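Local coordinates for carbohydrate binding protein, putative, cbp2D (Cellvibrio japonicus, PDB 7B21) that probably carries electrons through a covalently bound heme c in its X183 cytochrome c domain, one piece of a longer, probably polysaccharide-binding protein, at residues A[57-62]-A[81-86]. Numbering follows the deposited sequence.
With NA (sodium ion), chain C; HEC (heme c), chain B.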
# COMPACT_ATOMS: atom_id res chain seq x y z
N ALA A 57 4.73 -0.19 11.01
CA ALA A 57 3.36 -0.58 10.69
C ALA A 57 3.13 -0.27 9.21
O ALA A 57 3.64 0.72 8.66
CB ALA A 57 2.36 0.17 11.53
N LEU A 58 2.29 -1.08 8.56
CA LEU A 58 2.05 -0.90 7.12
C LEU A 58 1.62 0.55 6.81
O LEU A 58 2.13 1.16 5.87
CB LEU A 58 1.06 -1.96 6.65
CG LEU A 58 0.59 -1.85 5.20
CD1 LEU A 58 1.75 -1.78 4.22
CD2 LEU A 58 -0.27 -3.04 4.86
N ARG A 59 0.69 1.10 7.58
CA ARG A 59 0.21 2.46 7.26
C ARG A 59 1.37 3.46 7.35
O ARG A 59 1.44 4.40 6.56
CB ARG A 59 -0.94 2.94 8.14
CG ARG A 59 -0.69 2.95 9.63
CD ARG A 59 -1.83 3.57 10.40
NE ARG A 59 -3.07 2.83 10.28
CZ ARG A 59 -4.19 3.18 10.89
NH1 ARG A 59 -4.25 4.28 11.61
NH2 ARG A 59 -5.28 2.44 10.76
N ASP A 60 2.29 3.27 8.31
CA ASP A 60 3.40 4.21 8.49
C ASP A 60 4.43 4.01 7.39
O ASP A 60 5.00 5.00 6.92
CB ASP A 60 4.01 4.06 9.87
CG ASP A 60 3.03 4.44 10.95
OD1 ASP A 60 2.18 5.31 10.74
OD2 ASP A 60 3.10 3.82 12.05
N PHE A 61 4.65 2.78 6.95
CA PHE A 61 5.49 2.53 5.76
C PHE A 61 4.94 3.32 4.58
O PHE A 61 5.67 3.96 3.85
CB PHE A 61 5.52 1.03 5.49
CG PHE A 61 6.26 0.67 4.21
CD1 PHE A 61 5.66 0.81 2.96
CD2 PHE A 61 7.54 0.16 4.26
CE1 PHE A 61 6.35 0.48 1.81
CE2 PHE A 61 8.21 -0.22 3.11
CZ PHE A 61 7.60 -0.04 1.88
N ILE A 62 3.64 3.22 4.38
CA ILE A 62 3.00 3.92 3.24
C ILE A 62 3.19 5.42 3.40
O ILE A 62 3.59 6.12 2.46
CB ILE A 62 1.53 3.52 3.09
CG1 ILE A 62 1.40 2.04 2.73
CG2 ILE A 62 0.82 4.42 2.09
CD1 ILE A 62 0.00 1.49 2.85
N ASP A 81 -6.31 3.91 5.14
CA ASP A 81 -7.28 3.28 4.26
C ASP A 81 -6.60 2.26 3.36
O ASP A 81 -7.11 1.14 3.15
CB ASP A 81 -8.02 4.33 3.44
CG ASP A 81 -8.99 5.20 4.20
OD1 ASP A 81 -9.32 4.87 5.37
OD2 ASP A 81 -9.47 6.16 3.60
N ILE A 82 -5.47 2.63 2.74
CA ILE A 82 -4.82 1.68 1.85
C ILE A 82 -4.27 0.50 2.67
O ILE A 82 -4.36 -0.62 2.18
CB ILE A 82 -3.76 2.36 0.97
CG1 ILE A 82 -4.37 3.40 0.05
CG2 ILE A 82 -3.04 1.30 0.15
CD1 ILE A 82 -3.39 4.15 -0.81
N GLU A 83 -3.74 0.74 3.85
CA GLU A 83 -3.36 -0.39 4.72
C GLU A 83 -4.52 -1.37 4.85
O GLU A 83 -4.34 -2.58 4.70
CB GLU A 83 -2.91 0.14 6.08
CG GLU A 83 -2.71 -0.94 7.12
CD GLU A 83 -2.39 -0.36 8.49
OE1 GLU A 83 -3.30 0.29 9.06
OE2 GLU A 83 -1.26 -0.52 8.98
N ALA A 84 -5.69 -0.84 5.19
CA ALA A 84 -6.85 -1.72 5.40
C ALA A 84 -7.14 -2.51 4.11
O ALA A 84 -7.46 -3.71 4.17
CB ALA A 84 -8.05 -0.92 5.85
N PHE A 85 -7.08 -1.86 2.98
CA PHE A 85 -7.30 -2.53 1.70
C PHE A 85 -6.28 -3.66 1.47
O PHE A 85 -6.67 -4.79 1.14
CB PHE A 85 -7.26 -1.51 0.57
CG PHE A 85 -7.32 -2.11 -0.81
CD1 PHE A 85 -8.37 -2.93 -1.20
CD2 PHE A 85 -6.37 -1.83 -1.76
CE1 PHE A 85 -8.44 -3.44 -2.48
CE2 PHE A 85 -6.43 -2.33 -3.05
CZ PHE A 85 -7.48 -3.13 -3.41
N ILE A 86 -5.02 -3.37 1.64
CA ILE A 86 -3.97 -4.39 1.43
C ILE A 86 -4.20 -5.58 2.37
O ILE A 86 -4.00 -6.74 1.96
CB ILE A 86 -2.59 -3.76 1.64
CG1 ILE A 86 -2.28 -2.77 0.53
CG2 ILE A 86 -1.52 -4.84 1.73
CD1 ILE A 86 -1.08 -1.92 0.80
NA NA C . 3.35 8.40 1.69
FE HEC B . 5.27 0.78 -3.32
CHA HEC B . 7.43 -1.34 -1.77
CHB HEC B . 2.93 0.15 -0.96
CHC HEC B . 3.25 3.10 -4.76
CHD HEC B . 7.49 1.15 -5.87
NA HEC B . 5.20 -0.36 -1.72
C1A HEC B . 6.15 -1.25 -1.26
C2A HEC B . 5.65 -2.04 -0.18
C3A HEC B . 4.41 -1.60 0.07
C4A HEC B . 4.12 -0.56 -0.90
CMA HEC B . 3.47 -2.01 1.17
CAA HEC B . 6.38 -3.15 0.53
CBA HEC B . 6.14 -4.50 -0.17
CGA HEC B . 6.70 -5.70 0.51
O1A HEC B . 7.28 -5.60 1.59
O2A HEC B . 6.48 -6.82 -0.07
NB HEC B . 3.45 1.51 -2.92
C1B HEC B . 2.62 1.12 -1.89
C2B HEC B . 1.42 1.88 -1.91
C3B HEC B . 1.51 2.77 -2.94
C4B HEC B . 2.79 2.47 -3.60
CMB HEC B . 0.27 1.74 -0.96
CAB HEC B . 0.56 3.84 -3.34
CBB HEC B . 0.30 4.87 -2.27
NC HEC B . 5.34 1.90 -4.96
C1C HEC B . 4.40 2.76 -5.43
C2C HEC B . 4.75 3.27 -6.72
C3C HEC B . 5.91 2.65 -7.09
C4C HEC B . 6.31 1.83 -5.98
CMC HEC B . 3.89 4.21 -7.52
CAC HEC B . 6.64 2.72 -8.39
CBC HEC B . 7.02 4.06 -8.89
ND HEC B . 7.12 0.11 -3.69
C1D HEC B . 7.90 0.40 -4.78
C2D HEC B . 9.23 -0.16 -4.61
C3D HEC B . 9.25 -0.80 -3.44
C4D HEC B . 7.89 -0.68 -2.88
CMD HEC B . 10.34 -0.02 -5.60
CAD HEC B . 10.41 -1.40 -2.73
CBD HEC B . 10.98 -0.33 -1.70
CGD HEC B . 12.26 -0.74 -1.05
O1D HEC B . 12.23 -1.35 0.05
O2D HEC B . 13.34 -0.44 -1.64
O HOH W 1 -5.93 0.34 8.66
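The meeting of Leu-58, Arg-59 and Ile-62 with Glu-83 and Ile-86 joins helix 58-65 to the C-terminal helix 76-86 beside the heme of a cytochrome c domain, with a polar outer half and an apolar half facing the cofactor. Glu-83 carries the polar half. With CG anti to its backbone N (chi1 171°) and the chain extended beyond, its carboxylate reaches the first turn of the other helix and spends its two oxygens differently. OE2 accepts the backbone N of Arg-59 at 2.9 Å, met from well above the carboxylate plane. OE1 takes the salt bridge from Arg-59 NE at 2.8 Å, a nearly straight bond (165°) lying in the guanidinium plane; NH2 adds a weak bond to the same oxygen, and a water links the two as well. The bend at chi3 turns NE of Arg-59 toward OE1, and the carboxylate meets the guanidinium at its edge, the two planes 45° apart, while NH1 is held by Leu-3 O.

On the heme side, Leu-58 lies alongside the Glu-83 methylenes, the two chains pointing opposite ways; its CD2 meets Ile-86 CG2 at 3.8 Å and its CD1 lies 3.5 Å from the heme methyl CMA. Ile-62 CD1 touches both Ile-82 CG2 and Ile-86 CD1, which lie together on one side of it, each about 4.1 Å away, and Ile-82 CG2 approaches heme CMB. Ile-62 O also binds the sodium ion. One carboxylate thus satisfies a backbone N-H in the first helical turn and pairs with a cation, which would favour its ionised form, while the branched side chains bring both helices against the porphyrin rim.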